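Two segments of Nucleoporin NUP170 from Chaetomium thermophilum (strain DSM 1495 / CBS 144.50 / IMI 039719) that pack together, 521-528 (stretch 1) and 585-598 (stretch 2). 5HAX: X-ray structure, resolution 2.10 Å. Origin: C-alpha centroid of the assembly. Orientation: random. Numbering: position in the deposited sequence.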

# COMPACT_ATOMS: atom_id res chain seq x y z
N GLY A 521 -23.71 -0.06 -2.65
CA GLY A 521 -24.78 -0.07 -1.67
C GLY A 521 -25.13 1.32 -1.19
O GLY A 521 -24.38 2.28 -1.36
N ARG A 522 -26.31 1.43 -0.58
CA ARG A 522 -26.84 2.75 -0.22
C ARG A 522 -26.03 3.38 0.91
O ARG A 522 -25.74 4.58 0.86
CB ARG A 522 -28.31 2.64 0.17
CG ARG A 522 -29.02 3.99 0.28
CD ARG A 522 -30.52 3.83 0.48
NE ARG A 522 -31.16 3.10 -0.61
CZ ARG A 522 -31.64 3.66 -1.72
NH1 ARG A 522 -32.21 2.90 -2.65
NH2 ARG A 522 -31.56 4.97 -1.90
N VAL A 523 -25.66 2.60 1.93
CA VAL A 523 -24.97 3.18 3.08
C VAL A 523 -23.62 3.75 2.67
O VAL A 523 -23.27 4.89 3.01
CB VAL A 523 -24.81 2.12 4.19
CG1 VAL A 523 -23.93 2.65 5.32
CG2 VAL A 523 -26.18 1.72 4.74
N GLU A 524 -22.83 2.97 1.92
CA GLU A 524 -21.52 3.45 1.48
C GLU A 524 -21.65 4.69 0.60
O GLU A 524 -20.84 5.61 0.69
CB GLU A 524 -20.77 2.34 0.74
CG GLU A 524 -20.30 1.20 1.64
CD GLU A 524 -19.09 1.55 2.48
OE1 GLU A 524 -18.48 2.61 2.24
OE2 GLU A 524 -18.74 0.75 3.37
N THR A 525 -22.68 4.73 -0.25
CA THR A 525 -22.87 5.87 -1.13
C THR A 525 -23.23 7.12 -0.34
O THR A 525 -22.69 8.21 -0.58
CB THR A 525 -23.96 5.57 -2.17
OG1 THR A 525 -23.63 4.37 -2.87
CG2 THR A 525 -24.09 6.72 -3.16
N ILE A 526 -24.17 7.00 0.61
CA ILE A 526 -24.57 8.15 1.41
C ILE A 526 -23.42 8.58 2.32
O ILE A 526 -23.28 9.77 2.62
CB ILE A 526 -25.84 7.81 2.22
CG1 ILE A 526 -27.01 7.51 1.27
CG2 ILE A 526 -26.21 8.95 3.17
CD1 ILE A 526 -27.44 8.68 0.40
N ALA A 527 -22.60 7.64 2.77
CA ALA A 527 -21.43 7.99 3.56
C ALA A 527 -20.43 8.79 2.73
O ALA A 527 -19.78 9.71 3.24
CB ALA A 527 -20.78 6.74 4.13
N ALA A 528 -20.29 8.45 1.45
CA ALA A 528 -19.42 9.22 0.57
C ALA A 528 -19.97 10.63 0.38
O ALA A 528 -19.20 11.60 0.38
CB ALA A 528 -19.28 8.52 -0.78
N SER A 585 -32.43 4.50 9.49
CA SER A 585 -32.26 4.90 8.10
C SER A 585 -30.82 4.66 7.64
O SER A 585 -29.89 4.52 8.44
CB SER A 585 -32.61 6.38 7.92
OG SER A 585 -31.63 7.21 8.51
N SER A 586 -30.65 4.61 6.32
CA SER A 586 -29.31 4.56 5.75
C SER A 586 -28.54 5.84 6.02
O SER A 586 -27.30 5.82 6.03
CB SER A 586 -29.40 4.31 4.24
OG SER A 586 -30.03 3.07 3.98
N ARG A 587 -29.25 6.95 6.25
CA ARG A 587 -28.59 8.19 6.64
C ARG A 587 -27.90 8.05 7.99
O ARG A 587 -26.78 8.55 8.18
CB ARG A 587 -29.63 9.31 6.68
CG ARG A 587 -29.07 10.71 6.67
CD ARG A 587 -30.19 11.76 6.65
NE ARG A 587 -31.01 11.69 5.44
CZ ARG A 587 -32.14 11.00 5.33
NH1 ARG A 587 -32.80 11.01 4.18
NH2 ARG A 587 -32.61 10.29 6.34
N HIS A 588 -28.54 7.36 8.94
CA HIS A 588 -27.93 7.14 10.24
C HIS A 588 -26.71 6.23 10.14
O HIS A 588 -25.65 6.54 10.68
CB HIS A 588 -28.95 6.54 11.21
CG HIS A 588 -28.33 5.95 12.44
ND1 HIS A 588 -27.84 4.67 12.48
CD2 HIS A 588 -28.09 6.49 13.66
CE1 HIS A 588 -27.33 4.43 13.68
NE2 HIS A 588 -27.48 5.51 14.42
N ASP A 589 -26.87 5.08 9.48
CA ASP A 589 -25.75 4.15 9.34
C ASP A 589 -24.57 4.83 8.66
O ASP A 589 -23.41 4.57 9.00
CB ASP A 589 -26.19 2.92 8.56
CG ASP A 589 -27.38 2.22 9.20
OD1 ASP A 589 -27.51 2.26 10.44
OD2 ASP A 589 -28.20 1.62 8.46
N ALA A 590 -24.85 5.71 7.69
CA ALA A 590 -23.78 6.44 7.01
C ALA A 590 -23.03 7.34 7.97
O ALA A 590 -21.80 7.43 7.93
CB ALA A 590 -24.37 7.25 5.85
N LEU A 591 -23.76 8.04 8.85
CA LEU A 591 -23.11 8.90 9.83
C LEU A 591 -22.27 8.08 10.80
O LEU A 591 -21.14 8.47 11.14
CB LEU A 591 -24.15 9.71 10.60
CG LEU A 591 -23.62 10.61 11.72
CD1 LEU A 591 -22.67 11.66 11.16
CD2 LEU A 591 -24.78 11.26 12.47
N ALA A 592 -22.79 6.94 11.24
CA ALA A 592 -22.03 6.06 12.12
C ALA A 592 -20.81 5.48 11.41
O ALA A 592 -19.73 5.37 12.00
CB ALA A 592 -22.93 4.93 12.63
N LEU A 593 -20.97 5.12 10.13
CA LEU A 593 -19.85 4.56 9.38
C LEU A 593 -18.74 5.59 9.20
O LEU A 593 -17.57 5.31 9.47
CB LEU A 593 -20.34 4.05 8.02
CG LEU A 593 -19.34 3.28 7.16
CD1 LEU A 593 -18.83 2.04 7.89
CD2 LEU A 593 -19.99 2.89 5.84
N TYR A 594 -19.11 6.80 8.77
CA TYR A 594 -18.12 7.86 8.59
C TYR A 594 -17.41 8.17 9.90
O TYR A 594 -16.17 8.22 9.95
CB TYR A 594 -18.80 9.11 8.03
CG TYR A 594 -17.85 10.25 7.76
CD1 TYR A 594 -16.68 10.05 7.04
CD2 TYR A 594 -18.13 11.54 8.20
CE1 TYR A 594 -15.81 11.09 6.78
CE2 TYR A 594 -17.27 12.59 7.95
CZ TYR A 594 -16.11 12.36 7.24
OH TYR A 594 -15.24 13.40 6.98
N LEU A 595 -18.17 8.39 10.98
CA LEU A 595 -17.57 8.73 12.26
C LEU A 595 -16.63 7.63 12.74
O LEU A 595 -15.52 7.92 13.23
CB LEU A 595 -18.66 8.98 13.30
CG LEU A 595 -18.17 9.22 14.74
CD1 LEU A 595 -17.25 10.42 14.79
CD2 LEU A 595 -19.35 9.39 15.68
N THR A 596 -17.04 6.37 12.63
CA THR A 596 -16.20 5.26 13.06
C THR A 596 -14.86 5.29 12.33
O THR A 596 -13.80 5.16 12.95
CB THR A 596 -16.91 3.93 12.82
OG1 THR A 596 -18.11 3.88 13.59
CG2 THR A 596 -16.01 2.76 13.19
N ARG A 597 -14.90 5.46 11.01
CA ARG A 597 -13.67 5.42 10.22
C ARG A 597 -12.76 6.60 10.54
O ARG A 597 -11.54 6.51 10.35
CB ARG A 597 -14.03 5.38 8.73
CG ARG A 597 -14.65 4.06 8.31
CD ARG A 597 -15.24 4.10 6.90
NE ARG A 597 -15.65 2.77 6.45
CZ ARG A 597 -16.29 2.53 5.31
NH1 ARG A 597 -16.60 3.53 4.49
NH2 ARG A 597 -16.61 1.29 4.98
N LEU A 598 -13.32 7.71 11.02
CA LEU A 598 -12.49 8.85 11.42
C LEU A 598 -11.68 8.55 12.68
O LEU A 598 -10.62 9.16 12.88
CB LEU A 598 -13.36 10.09 11.63
CG LEU A 598 -14.01 10.74 10.41
CD1 LEU A 598 -14.83 11.94 10.86
CD2 LEU A 598 -12.98 11.16 9.37

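The two helices, 522-528 and 586-598, cross at an angle of 65° with their axes 8.1 Å apart at closest approach, and two alanines lie where the helices come near each other. A527 and A590 both direct their CA-to-CB bonds toward the opposing helix, and their CA atoms lie only 4.5 Å from each other. The methyls meet with A527 CB 4.0 Å from A590 CB, while A590 CB also rests 3.6 Å from A527 N and 3.9 Å from V523 O. A side chain that ends at CB thus packs directly against the neighbouring backbone. The amide of A527 is already paired within its own helix, its N donating to V523 O at 2.8 Å, so the methyl packed against it does not cost that N-H its hydrogen bond.

Larger apolar side chains fill the space around this pair. I526 reaches across with CG2, 3.7 Å from A590 CB and 4.3 Å from R587 CA; its beta branch places this methyl close to the backbone of the second helix. L593 extends its CD2 methyl to 4.3 Å from A527 CB and 4.0 Å from V523 CG1. V523 sits as a knob in the hole formed by S586, D589, A590 and L593, even though its CA-to-CB bond points sideways. The two methyls of valine give it breadth without length: V523 CG1 and CG2 are each 4.0 Å from D589 CB, and V523 CG2 is also 4.2 Å from S586 OG.

Near the start of the second helix, the CA-to-CB bond of S586 points toward the first helix, and its small side chain is met by R522, with R522 CD 3.6 Å from S586 OG. This is contact with the aliphatic part of an otherwise exposed arginine. Just before it, S585 takes no part in the contact but caps the helix, its OG accepting from H588 N at 3.1 Å.

Beyond L593 the contact becomes polar. The CA-to-CB bond of E524 points sideways, but its end comes nearer to the second helix, where R597 meets it in an almost fully extended conformation (chi2 to chi4 all near 180°). The two form a bidentate salt bridge: R597 NH2 donates to E524 OE2 at 2.7 Å and R597 NH1 to E524 OE1 at 3.1 Å. The carboxylate approaches the edge of the guanidinium near its plane, where the N-H groups point. Both residues are buried, where an unpaired charge would be costly, and each charge has a partner of opposite sign. L593 CD2, 3.5 Å from E524 OE2, joins this ion pair to the apolar centre.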